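Local coordinates for lactate racemase apoprotein (Thermoanaerobacterium thermosaccharolyticum, PDB 2YJG) that catalyses the interconversion of D- and L-lactate and, in its mature form, carries a nickel pincer cofactor derived from nicotinic acid mononucleotide, at residues A[100-105]-A[157-162]; A[177-182]-A[264-269]; A[310-315]-A[403-408]. All blocks are in the same frame, centred on the assembly; numbering follows the deposited sequence.

Contact 1 (A[100-105]-A[157-162]); sequences KILIAT and KLAVEA
Leu158, the side chain that buries most area here, reaches from the short helix 157-161 to Lys100 and Leu102 on the strand. Its CB only starts the branch and makes no close contact itself. Leu158 CG comes nearer, 4.2 Å from Lys100 CD. That approach depends on the first torsion, which puts CG anti to the backbone N (chi1 -164°) and sends the branch toward the strand. Leu158 CD1 takes the lysine, sitting 3.7 Å from Lys100 CD and 3.9 Å from Lys100 NZ. Leu158 CD2 lies between two neighbours, 3.9 Å from Lys100 CD and 4.4 Å from Leu102 CD1. The lysine chain, extended beyond CG, crosses the leucine at about a right angle, and the closest approach is made by its CD methylene, with NZ also near CD1.

The second methyl of Leu102, CD2, packs 4.3 Å from Ala159 CB, and Ile190 touches both of those residues. The short axes of strand 100-104 and helix 157-161 pass 10.1 Å apart, their N-to-C directions differing by 137°, so the helix runs obliquely and nearer antiparallel to the strand in the alpha/beta fold of the N-terminal domain. Strand 99-104 is inside the mixed sheet, hydrogen-bonded to 66-71 on one side and 129-132 on the other.

No hydrogen bond crosses the contact, and Lys100 NZ stops 6.6 Å from Glu161 OE1, too far for a salt bridge, although the opposite charges may still attract weakly. Dispersion and the burial of 189 Å² therefore carry the contact, with the lysine contributing chiefly its carbon chain.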
ATOM      1  N   LYS A 100      -1.322  14.570  -6.666  1.00 16.09           N
ATOM      2  CA  LYS A 100      -1.593  14.011  -5.360  1.00 17.27           C
ATOM      3  C   LYS A 100      -3.042  13.559  -5.263  1.00 16.50           C
ATOM      4  O   LYS A 100      -3.933  14.264  -5.695  1.00 18.93           O
ATOM      5  CB  LYS A 100      -1.284  15.018  -4.251  1.00 17.79           C
ATOM      6  CG  LYS A 100       0.185  14.981  -3.891  1.00 21.41           C
ATOM      7  CD  LYS A 100       0.564  15.806  -2.753  1.00 24.79           C
ATOM      8  CE  LYS A 100       2.069  16.119  -2.867  1.00 26.19           C
ATOM      9  NZ  LYS A 100       2.521  16.571  -1.564  1.00 30.51           N
ATOM     10  N   ILE A 101      -3.279  12.392  -4.694  1.00 15.43           N
ATOM     11  CA  ILE A 101      -4.625  11.885  -4.575  1.00 13.96           C
ATOM     12  C   ILE A 101      -4.945  11.992  -3.105  1.00 15.13           C
ATOM     13  O   ILE A 101      -4.356  11.306  -2.298  1.00 16.07           O
ATOM     14  CB  ILE A 101      -4.720  10.452  -5.155  1.00 14.37           C
ATOM     15  CG1 ILE A 101      -4.336  10.474  -6.644  1.00 13.17           C
ATOM     16  CG2 ILE A 101      -6.108   9.912  -5.069  1.00 14.30           C
ATOM     17  CD1 ILE A 101      -4.030   9.110  -7.232  1.00 17.41           C
ATOM     18  N   LEU A 102      -5.904  12.831  -2.785  1.00 15.29           N
ATOM     19  CA  LEU A 102      -6.279  13.150  -1.406  1.00 14.72           C
ATOM     20  C   LEU A 102      -7.564  12.414  -1.106  1.00 14.70           C
ATOM     21  O   LEU A 102      -8.567  12.667  -1.766  1.00 13.92           O
ATOM     22  CB  LEU A 102      -6.547  14.653  -1.304  1.00 15.47           C
ATOM     23  CG  LEU A 102      -6.969  15.231   0.064  1.00 15.99           C
ATOM     24  CD1 LEU A 102      -6.061  14.756   1.269  1.00 14.86           C
ATOM     25  CD2 LEU A 102      -7.083  16.707  -0.044  1.00 13.86           C
ATOM     26  N   ILE A 103      -7.544  11.535  -0.100  1.00 15.06           N
ATOM     27  CA  ILE A 103      -8.708  10.701   0.263  1.00 15.43           C
ATOM     28  C   ILE A 103      -9.613  11.513   1.203  1.00 15.90           C
ATOM     29  O   ILE A 103      -9.164  11.943   2.272  1.00 16.85           O
ATOM     30  CB  ILE A 103      -8.278   9.409   0.966  1.00 15.65           C
ATOM     31  CG1 ILE A 103      -7.307   8.607   0.116  1.00 17.71           C
ATOM     32  CG2 ILE A 103      -9.489   8.535   1.363  1.00 15.67           C
ATOM     33  CD1 ILE A 103      -7.891   8.131  -1.148  1.00 22.08           C
ATOM     34  N   ALA A 104     -10.862  11.720   0.799  1.00 14.96           N
ATOM     35  CA  ALA A 104     -11.837  12.550   1.530  1.00 15.39           C
ATOM     36  C   ALA A 104     -12.501  11.686   2.564  1.00 17.11           C
ATOM     37  O   ALA A 104     -13.520  11.067   2.294  1.00 16.60           O
ATOM     38  CB  ALA A 104     -12.926  13.082   0.538  1.00 13.98           C
ATOM     39  N   THR A 105     -11.959  11.678   3.767  1.00 17.07           N
ATOM     40  CA  THR A 105     -12.455  10.831   4.852  1.00 17.14           C
ATOM     41  C   THR A 105     -13.563  11.469   5.632  1.00 18.06           C
ATOM     42  O   THR A 105     -14.216  10.788   6.422  1.00 15.19           O
ATOM     43  CB  THR A 105     -11.299  10.589   5.839  1.00 18.05           C
ATOM     44  OG1 THR A 105     -10.769  11.881   6.172  1.00 18.50           O
ATOM     45  CG2 THR A 105     -10.175   9.779   5.167  1.00 18.28           C
ATOM     46  N   LYS A 157      -5.186  21.826   3.689  1.00 22.14           N
ATOM     47  CA  LYS A 157      -4.203  22.731   3.064  1.00 23.31           C
ATOM     48  C   LYS A 157      -3.694  22.297   1.690  1.00 21.67           C
ATOM     49  O   LYS A 157      -3.431  23.109   0.830  1.00 20.99           O
ATOM     50  CB  LYS A 157      -2.970  22.884   3.990  1.00 23.85           C
ATOM     51  CG  LYS A 157      -2.530  24.358   4.120  1.00 30.52           C
ATOM     52  CD  LYS A 157      -1.578  24.633   5.331  1.00 34.75           C
ATOM     53  CE  LYS A 157      -0.431  23.616   5.439  1.00 38.46           C
ATOM     54  NZ  LYS A 157       0.541  23.914   6.590  1.00 41.04           N
ATOM     55  N   LEU A 158      -3.495  21.012   1.530  1.00 21.51           N
ATOM     56  CA  LEU A 158      -3.064  20.464   0.248  1.00 21.23           C
ATOM     57  C   LEU A 158      -3.988  20.873  -0.861  1.00 20.58           C
ATOM     58  O   LEU A 158      -3.558  21.227  -1.943  1.00 18.03           O
ATOM     59  CB  LEU A 158      -3.051  18.950   0.365  1.00 22.32           C
ATOM     60  CG  LEU A 158      -2.275  18.236  -0.732  1.00 23.98           C
ATOM     61  CD1 LEU A 158      -0.751  18.485  -0.547  1.00 27.33           C
ATOM     62  CD2 LEU A 158      -2.609  16.760  -0.622  1.00 26.12           C
ATOM     63  N   ALA A 159      -5.293  20.801  -0.591  1.00 20.00           N
ATOM     64  CA  ALA A 159      -6.303  21.226  -1.558  1.00 20.04           C
ATOM     65  C   ALA A 159      -6.205  22.715  -1.923  1.00 20.15           C
ATOM     66  O   ALA A 159      -6.348  23.093  -3.089  1.00 18.66           O
ATOM     67  CB  ALA A 159      -7.684  20.896  -1.006  1.00 19.58           C
ATOM     68  N   VAL A 160      -5.982  23.526  -0.902  1.00 21.10           N
ATOM     69  CA  VAL A 160      -5.872  24.978  -1.023  1.00 22.34           C
ATOM     70  C   VAL A 160      -4.637  25.327  -1.869  1.00 23.41           C
ATOM     71  O   VAL A 160      -4.724  26.077  -2.834  1.00 25.47           O
ATOM     72  CB  VAL A 160      -5.719  25.651   0.364  1.00 22.00           C
ATOM     73  CG1 VAL A 160      -5.665  27.170   0.166  1.00 23.15           C
ATOM     74  CG2 VAL A 160      -6.873  25.226   1.362  1.00 22.29           C
ATOM     75  N   GLU A 161      -3.511  24.696  -1.552  1.00 25.12           N
ATOM     76  CA  GLU A 161      -2.213  24.932  -2.253  1.00 25.57           C
ATOM     77  C   GLU A 161      -2.137  24.468  -3.717  1.00 25.50           C
ATOM     78  O   GLU A 161      -1.310  24.961  -4.474  1.00 23.29           O
ATOM     79  CB  GLU A 161      -1.096  24.189  -1.512  1.00 25.93           C
ATOM     80  CG  GLU A 161      -0.823  24.672  -0.140  1.00 30.30           C
ATOM     81  CD  GLU A 161       0.068  23.673   0.643  1.00 37.28           C
ATOM     82  OE1 GLU A 161       0.422  22.581   0.074  1.00 39.39           O
ATOM     83  OE2 GLU A 161       0.409  24.003   1.813  1.00 40.10           O
ATOM     84  N   ALA A 162      -3.009  23.534  -4.095  1.00 24.29           N
ATOM     85  CA  ALA A 162      -3.081  23.026  -5.438  1.00 23.94           C
ATOM     86  C   ALA A 162      -3.221  24.097  -6.509  1.00 24.88           C
ATOM     87  O   ALA A 162      -3.957  25.066  -6.351  1.00 24.58           O
ATOM     88  CB  ALA A 162      -4.237  22.043  -5.559  1.00 24.45           C
TER

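Contact 2 (A[177-182]-A[264-269]). With SO4 (sulfate ion), chain E.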
ATOM      1  N   ALA A 177     -28.899  15.733   2.318  1.00  9.95           N
ATOM      2  CA  ALA A 177     -28.145  16.535   1.367  1.00 10.79           C
ATOM      3  C   ALA A 177     -28.687  16.464  -0.064  1.00 12.10           C
ATOM      4  O   ALA A 177     -28.130  17.069  -0.959  1.00 12.70           O
ATOM      5  CB  ALA A 177     -26.659  16.098   1.351  1.00  9.99           C
ATOM      6  N   GLY A 178     -29.763  15.706  -0.273  1.00 12.50           N
ATOM      7  CA  GLY A 178     -30.427  15.625  -1.585  1.00 11.36           C
ATOM      8  C   GLY A 178     -29.829  14.541  -2.426  1.00 11.79           C
ATOM      9  O   GLY A 178     -30.499  13.553  -2.786  1.00 10.92           O
ATOM     10  N   PHE A 179     -28.555  14.735  -2.764  1.00 11.85           N
ATOM     11  CA  PHE A 179     -27.767  13.714  -3.451  1.00 12.01           C
ATOM     12  C   PHE A 179     -26.360  13.690  -2.905  1.00 11.53           C
ATOM     13  O   PHE A 179     -25.895  14.664  -2.348  1.00 11.66           O
ATOM     14  CB  PHE A 179     -27.684  14.000  -4.974  1.00 12.87           C
ATOM     15  CG  PHE A 179     -28.999  14.014  -5.660  1.00  8.48           C
ATOM     16  CD1 PHE A 179     -29.786  15.140  -5.698  1.00 11.86           C
ATOM     17  CD2 PHE A 179     -29.401  12.911  -6.365  1.00 10.07           C
ATOM     18  CE1 PHE A 179     -31.045  15.124  -6.348  1.00 13.10           C
ATOM     19  CE2 PHE A 179     -30.625  12.856  -7.033  1.00 12.57           C
ATOM     20  CZ  PHE A 179     -31.465  13.985  -7.035  1.00 11.09           C
ATOM     21  N   SER A 180     -25.673  12.575  -3.129  1.00 11.85           N
ATOM     22  CA  SER A 180     -24.238  12.480  -2.924  1.00 12.49           C
ATOM     23  C   SER A 180     -23.458  13.134  -4.055  1.00 13.31           C
ATOM     24  O   SER A 180     -24.040  13.555  -5.078  1.00 12.70           O
ATOM     25  CB  SER A 180     -23.854  10.995  -2.762  1.00 14.41           C
ATOM     26  OG  SER A 180     -23.887  10.286  -3.994  1.00 12.61           O
ATOM     27  N   GLY A 181     -22.149  13.233  -3.871  1.00 12.01           N
ATOM     28  CA  GLY A 181     -21.215  13.685  -4.922  1.00 14.30           C
ATOM     29  C   GLY A 181     -21.006  15.192  -5.087  1.00 13.54           C
ATOM     30  O   GLY A 181     -21.347  15.986  -4.220  1.00 14.60           O
ATOM     31  N   GLY A 182     -20.347  15.531  -6.173  1.00 13.40           N
ATOM     32  CA  GLY A 182     -20.004  16.908  -6.534  1.00 14.54           C
ATOM     33  C   GLY A 182     -19.315  17.554  -5.345  1.00 13.14           C
ATOM     34  O   GLY A 182     -18.350  16.973  -4.781  1.00 15.14           O
ATOM     35  N   GLU A 264     -29.873  14.950 -12.253  1.00 15.26           N
ATOM     36  CA  GLU A 264     -31.066  14.880 -13.075  1.00 17.07           C
ATOM     37  C   GLU A 264     -31.245  13.448 -13.553  1.00 15.54           C
ATOM     38  O   GLU A 264     -32.339  12.955 -13.559  1.00 15.28           O
ATOM     39  CB  GLU A 264     -31.055  15.851 -14.272  1.00 17.37           C
ATOM     40  CG  GLU A 264     -31.111  17.300 -13.858  1.00 20.57           C
ATOM     41  CD  GLU A 264     -30.661  18.235 -14.988  1.00 24.17           C
ATOM     42  OE1 GLU A 264     -30.216  17.764 -16.060  1.00 30.67           O
ATOM     43  OE2 GLU A 264     -30.775  19.434 -14.800  1.00 30.66           O
ATOM     44  N   PHE A 265     -30.183  12.793 -13.966  1.00 16.35           N
ATOM     45  CA  PHE A 265     -30.249  11.421 -14.416  1.00 16.14           C
ATOM     46  C   PHE A 265     -30.770  10.504 -13.255  1.00 15.52           C
ATOM     47  O   PHE A 265     -31.694   9.700 -13.423  1.00 15.75           O
ATOM     48  CB  PHE A 265     -28.886  10.972 -14.981  1.00 17.39           C
ATOM     49  CG  PHE A 265     -28.848   9.526 -15.396  1.00 17.74           C
ATOM     50  CD1 PHE A 265     -29.481   9.100 -16.542  1.00 20.34           C
ATOM     51  CD2 PHE A 265     -28.198   8.590 -14.628  1.00 21.85           C
ATOM     52  CE1 PHE A 265     -29.477   7.762 -16.877  1.00 23.51           C
ATOM     53  CE2 PHE A 265     -28.177   7.249 -15.007  1.00 22.27           C
ATOM     54  CZ  PHE A 265     -28.814   6.860 -16.123  1.00 22.26           C
ATOM     55  N   VAL A 266     -30.166  10.644 -12.092  1.00 14.07           N
ATOM     56  CA  VAL A 266     -30.525   9.859 -10.922  1.00 14.00           C
ATOM     57  C   VAL A 266     -31.942  10.123 -10.550  1.00 13.11           C
ATOM     58  O   VAL A 266     -32.628   9.153 -10.246  1.00 13.22           O
ATOM     59  CB  VAL A 266     -29.515  10.016  -9.762  1.00 13.94           C
ATOM     60  CG1 VAL A 266     -29.959   9.283  -8.532  1.00 12.30           C
ATOM     61  CG2 VAL A 266     -28.134   9.484 -10.192  1.00 12.09           C
ATOM     62  N   SER A 267     -32.400  11.384 -10.531  1.00 14.93           N
ATOM     63  CA  SER A 267     -33.824  11.659 -10.259  1.00 17.38           C
ATOM     64  C   SER A 267     -34.779  10.874 -11.219  1.00 18.95           C
ATOM     65  O   SER A 267     -35.851  10.338 -10.795  1.00 19.33           O
ATOM     66  CB  SER A 267     -34.103  13.166 -10.392  1.00 18.67           C
ATOM     67  OG  SER A 267     -35.399  13.410  -9.930  1.00 24.84           O
ATOM     68  N   GLU A 268     -34.428  10.837 -12.515  1.00 19.81           N
ATOM     69  CA  GLU A 268     -35.283  10.101 -13.477  1.00 21.93           C
ATOM     70  C   GLU A 268     -35.380   8.608 -13.108  1.00 21.10           C
ATOM     71  O   GLU A 268     -36.445   8.068 -13.140  1.00 22.08           O
ATOM     72  CB  GLU A 268     -34.809  10.255 -14.938  1.00 22.55           C
ATOM     73  CG  GLU A 268     -34.755  11.671 -15.437  1.00 28.25           C
ATOM     74  CD  GLU A 268     -34.464  11.788 -16.964  1.00 37.34           C
ATOM     75  OE1 GLU A 268     -34.769  10.820 -17.745  1.00 40.06           O
ATOM     76  OE2 GLU A 268     -33.928  12.864 -17.369  1.00 38.45           O
ATOM     77  N   ILE A 269     -34.277   7.977 -12.667  1.00 20.28           N
ATOM     78  CA  ILE A 269     -34.231   6.547 -12.344  1.00 21.75           C
ATOM     79  C   ILE A 269     -34.833   6.255 -10.981  1.00 20.54           C
ATOM     80  O   ILE A 269     -35.563   5.240 -10.807  1.00 23.72           O
ATOM     81  CB  ILE A 269     -32.789   6.000 -12.259  1.00 22.70           C
ATOM     82  CG1 ILE A 269     -31.991   6.209 -13.537  1.00 26.56           C
ATOM     83  CG2 ILE A 269     -32.777   4.471 -11.935  1.00 26.89           C
ATOM     84  CD1 ILE A 269     -32.764   6.469 -14.755  1.00 28.45           C
TER
HETATM   85  S   SO4 E1429     -20.145  11.485  -0.706  1.00 42.16           S
HETATM   86  O1  SO4 E1429     -19.084  12.413  -1.099  1.00 42.20           O
HETATM   87  O2  SO4 E1429     -19.842  10.192  -1.364  1.00 39.49           O
HETATM   88  O3  SO4 E1429     -20.281  11.256   0.761  1.00 32.86           O
HETATM   89  O4  SO4 E1429     -21.327  12.117  -1.189  1.00 39.90           O
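The Phe179 ring meets Val266 of helix 257-270 edge-on, an apolar contact. Val266 CG1 lies in the plane of the ring, 3.9 Å from Phe179 CE2, and Val266 CB follows at 4.1 Å from the same carbon. The two side chains run alongside each other in opposite senses, the ring directed at the helix and the valine branch directed back past it. Phe179 CG is anti to the carbonyl carbon (chi1 -61°), which carries the ring out toward the helix. Ile171 touches both residues.

A second set of contacts joins the ring to Ser267. Phe179 CZ is 4.3 Å from Ser267 CB, and Phe179 CE2 is 4.2 Å from the backbone Ser267 N, which approaches obliquely. No hydrogen bond links the two segments.

Strand 178-179 pairs antiparallel with strand 173-174, a small two-stranded sheet that carries His174, by similarity a proton donor/acceptor. The Phe179 side chain lies about 6 Å from that of His174 and about 7 Å from that of Lys184, probably the covalent anchor of the cofactor; its packing on Val266 joins this region to helix 257-270.

Polar interactions gather on the far part of 177-182. Gly181 N donates to sulfate O4 at 3.0 Å with an N-H...O angle of 166°, and Ser180 CB lies 3.2 Å from that oxygen. The sulfate, probably from the crystallisation liquor, is also bound by Arg75 NE, a predicted cofactor-binding residue, consistent with an anion site near the mononucleotide pocket.

Contact 3 (A[310-315]-A[403-408]); sequences GGVIII and ESIVNN
Val312 packs against Ile405 and Val406 where helix 395-405 ends over the parallel six-stranded sheet of the C-terminal alpha/beta domain. Strand 311-316 is an inner strand of that sheet, flanked by 279-283 and 371-375, and the helix lies on one of its faces. These three residues account for most of the 143 Å² buried.

Val312 supplies the largest share, and one methyl does the work: its CG2 is the atom nearest to both partners. With CG1 anti to the backbone N (chi1 -176°), CG2 is left beside that N and turned to the helix end. Ala402, one turn earlier in the helix, also touches Val312, while Lys371 and Ile373 adjoin it from the neighbouring strand.

Ile405, the last helical residue, meets the valine methyl with several atoms, and the two side chains cross obliquely. Ile405 CB and Ile405 CD1 each lie 3.9 Å from Val312 CG2, so the methyl rests against the isoleucine from base to tip.

Val406 leaves helical geometry (psi -107°), yet its CB still points at the strand, and its side chain also reaches Asp278. Val406 CG2 approaches Val312 CG2 at 4.0 Å, a looser contact than the isoleucine makes. The tightest point is methyl on methyl: Val312 CG2 and Ile405 CG2 are 3.4 Å apart, closer than ordinary van der Waals contact.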
ATOM      1  N   GLY A 310     -49.873   9.676  11.086  1.00 20.92           N
ATOM      2  CA  GLY A 310     -50.352   8.672  12.003  1.00 20.86           C
ATOM      3  C   GLY A 310     -50.333   7.247  11.543  1.00 20.13           C
ATOM      4  O   GLY A 310     -50.810   6.399  12.251  1.00 21.83           O
ATOM      5  N   GLY A 311     -49.793   6.996  10.343  1.00 20.04           N
ATOM      6  CA  GLY A 311     -49.739   5.687   9.772  1.00 19.02           C
ATOM      7  C   GLY A 311     -48.564   4.918  10.334  1.00 19.82           C
ATOM      8  O   GLY A 311     -47.836   5.434  11.188  1.00 20.33           O
ATOM      9  N   VAL A 312     -48.383   3.701   9.824  1.00 18.60           N
ATOM     10  CA  VAL A 312     -47.369   2.768  10.284  1.00 18.45           C
ATOM     11  C   VAL A 312     -46.390   2.475   9.166  1.00 17.67           C
ATOM     12  O   VAL A 312     -46.783   2.184   8.038  1.00 18.23           O
ATOM     13  CB  VAL A 312     -48.032   1.489  10.795  1.00 18.27           C
ATOM     14  CG1 VAL A 312     -46.985   0.506  11.377  1.00 17.80           C
ATOM     15  CG2 VAL A 312     -49.088   1.846  11.869  1.00 20.44           C
ATOM     16  N   ILE A 313     -45.103   2.649   9.460  1.00 16.09           N
ATOM     17  CA  ILE A 313     -44.057   2.289   8.551  1.00 14.85           C
ATOM     18  C   ILE A 313     -43.424   0.991   9.075  1.00 14.60           C
ATOM     19  O   ILE A 313     -42.942   0.946  10.252  1.00 14.16           O
ATOM     20  CB  ILE A 313     -42.990   3.405   8.488  1.00 14.19           C
ATOM     21  CG1 ILE A 313     -43.579   4.692   7.885  1.00 12.10           C
ATOM     22  CG2 ILE A 313     -41.720   2.955   7.726  1.00 13.60           C
ATOM     23  CD1 ILE A 313     -42.767   6.028   8.403  1.00 11.35           C
ATOM     24  N   ILE A 314     -43.444  -0.051   8.245  1.00 13.08           N
ATOM     25  CA  ILE A 314     -42.703  -1.336   8.482  1.00 13.98           C
ATOM     26  C   ILE A 314     -41.434  -1.324   7.660  1.00 12.87           C
ATOM     27  O   ILE A 314     -41.448  -1.109   6.438  1.00 12.83           O
ATOM     28  CB  ILE A 314     -43.504  -2.599   8.095  1.00 14.68           C
ATOM     29  CG1 ILE A 314     -44.829  -2.647   8.829  1.00 15.07           C
ATOM     30  CG2 ILE A 314     -42.669  -3.844   8.349  1.00 14.22           C
ATOM     31  CD1 ILE A 314     -45.925  -3.585   8.214  1.00 15.41           C
ATOM     32  N   ILE A 315     -40.314  -1.518   8.333  1.00 12.18           N
ATOM     33  CA  ILE A 315     -39.029  -1.521   7.682  1.00 12.01           C
ATOM     34  C   ILE A 315     -38.273  -2.826   8.017  1.00 13.07           C
ATOM     35  O   ILE A 315     -38.094  -3.161   9.185  1.00 12.44           O
ATOM     36  CB  ILE A 315     -38.141  -0.270   8.034  1.00 12.79           C
ATOM     37  CG1 ILE A 315     -36.916  -0.349   7.155  1.00 12.92           C
ATOM     38  CG2 ILE A 315     -37.748  -0.206   9.479  1.00 11.36           C
ATOM     39  CD1 ILE A 315     -36.123   0.869   6.867  1.00 11.01           C
ATOM     40  N   GLU A 403     -51.834  -3.548  11.416  1.00 24.35           N
ATOM     41  CA  GLU A 403     -53.314  -3.654  11.314  1.00 26.31           C
ATOM     42  C   GLU A 403     -54.053  -3.365  12.617  1.00 27.32           C
ATOM     43  O   GLU A 403     -55.105  -2.726  12.607  1.00 28.03           O
ATOM     44  CB  GLU A 403     -53.694  -5.009  10.732  1.00 25.46           C
ATOM     45  CG  GLU A 403     -53.294  -5.104   9.244  1.00 27.20           C
ATOM     46  CD  GLU A 403     -53.436  -6.495   8.628  1.00 30.88           C
ATOM     47  OE1 GLU A 403     -53.864  -7.439   9.310  1.00 32.62           O
ATOM     48  OE2 GLU A 403     -53.104  -6.638   7.431  1.00 31.57           O
ATOM     49  N   SER A 404     -53.505  -3.817  13.739  1.00 28.79           N
ATOM     50  CA  SER A 404     -54.060  -3.484  15.061  1.00 30.55           C
ATOM     51  C   SER A 404     -54.084  -1.967  15.337  1.00 31.26           C
ATOM     52  O   SER A 404     -54.966  -1.467  16.007  1.00 31.84           O
ATOM     53  CB  SER A 404     -53.229  -4.151  16.147  1.00 30.84           C
ATOM     54  OG  SER A 404     -52.108  -3.334  16.465  1.00 33.25           O
ATOM     55  N   ILE A 405     -53.093  -1.267  14.812  1.00 31.37           N
ATOM     56  CA  ILE A 405     -52.890   0.168  15.009  1.00 32.45           C
ATOM     57  C   ILE A 405     -53.789   0.979  14.102  1.00 33.95           C
ATOM     58  O   ILE A 405     -54.401   1.945  14.546  1.00 34.15           O
ATOM     59  CB  ILE A 405     -51.408   0.546  14.688  1.00 31.94           C
ATOM     60  CG1 ILE A 405     -50.471  -0.015  15.754  1.00 30.65           C
ATOM     61  CG2 ILE A 405     -51.234   2.083  14.557  1.00 31.37           C
ATOM     62  CD1 ILE A 405     -48.993   0.163  15.422  1.00 29.69           C
ATOM     63  N   VAL A 406     -53.878   0.576  12.831  1.00 36.07           N
ATOM     64  CA  VAL A 406     -54.758   1.234  11.849  1.00 38.19           C
ATOM     65  C   VAL A 406     -55.994   0.328  11.636  1.00 40.09           C
ATOM     66  O   VAL A 406     -56.817   0.221  12.527  1.00 41.86           O
ATOM     67  CB  VAL A 406     -54.013   1.538  10.516  1.00 38.36           C
ATOM     68  CG1 VAL A 406     -54.966   2.075   9.496  1.00 40.09           C
ATOM     69  CG2 VAL A 406     -52.907   2.553  10.734  1.00 37.16           C
ATOM     70  N   ASN A 407     -56.100  -0.342  10.489  1.00 42.05           N
ATOM     71  CA  ASN A 407     -57.237  -1.252  10.154  1.00 43.25           C
ATOM     72  C   ASN A 407     -56.714  -2.502   9.437  1.00 44.28           C
ATOM     73  O   ASN A 407     -55.653  -2.461   8.799  1.00 44.13           O
ATOM     74  CB  ASN A 407     -58.243  -0.555   9.218  1.00 42.94           C
ATOM     75  CG  ASN A 407     -59.012   0.552   9.900  1.00 43.81           C
ATOM     76  OD1 ASN A 407     -59.254   0.486  11.115  1.00 47.04           O
ATOM     77  ND2 ASN A 407     -59.438   1.566   9.129  1.00 40.22           N
ATOM     78  N   ASN A 408     -57.479  -3.590   9.474  1.00 45.75           N
ATOM     79  CA  ASN A 408     -57.079  -4.835   8.768  1.00 47.18           C
ATOM     80  C   ASN A 408     -57.403  -4.834   7.268  1.00 46.98           C
ATOM     81  O   ASN A 408     -57.235  -5.866   6.599  1.00 47.15           O
ATOM     82  CB  ASN A 408     -57.646  -6.097   9.453  1.00 47.58           C
ATOM     83  CG  ASN A 408     -59.142  -6.289   9.225  1.00 50.30           C
ATOM     84  OD1 ASN A 408     -59.823  -5.426   8.643  1.00 53.30           O
ATOM     85  ND2 ASN A 408     -59.671  -7.428   9.701  1.00 53.00           N
TER

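From the N terminus the three contacts follow in series, with neither nesting nor crossing. Contact 1 closes a loop with 51 intervening residues, bringing helix 157-161 back to strand 99-104 within the N-terminal domain. Contact 2 opens fifteen residues later and spans 81 intervening residues, joining the small sheet near the active site to helix 257-270. Contact 3 then closes over 87 residues, tying strand 311-316 to the end of helix 395-405 in the C-terminal domain. Contacts 1 and 3 lie on opposite sides of the chain's centre, their centres 49 Å apart. Contact 2 is nearer the middle: its nearest atoms are about 9 Å from contact 1 and about 17 Å from contact 3.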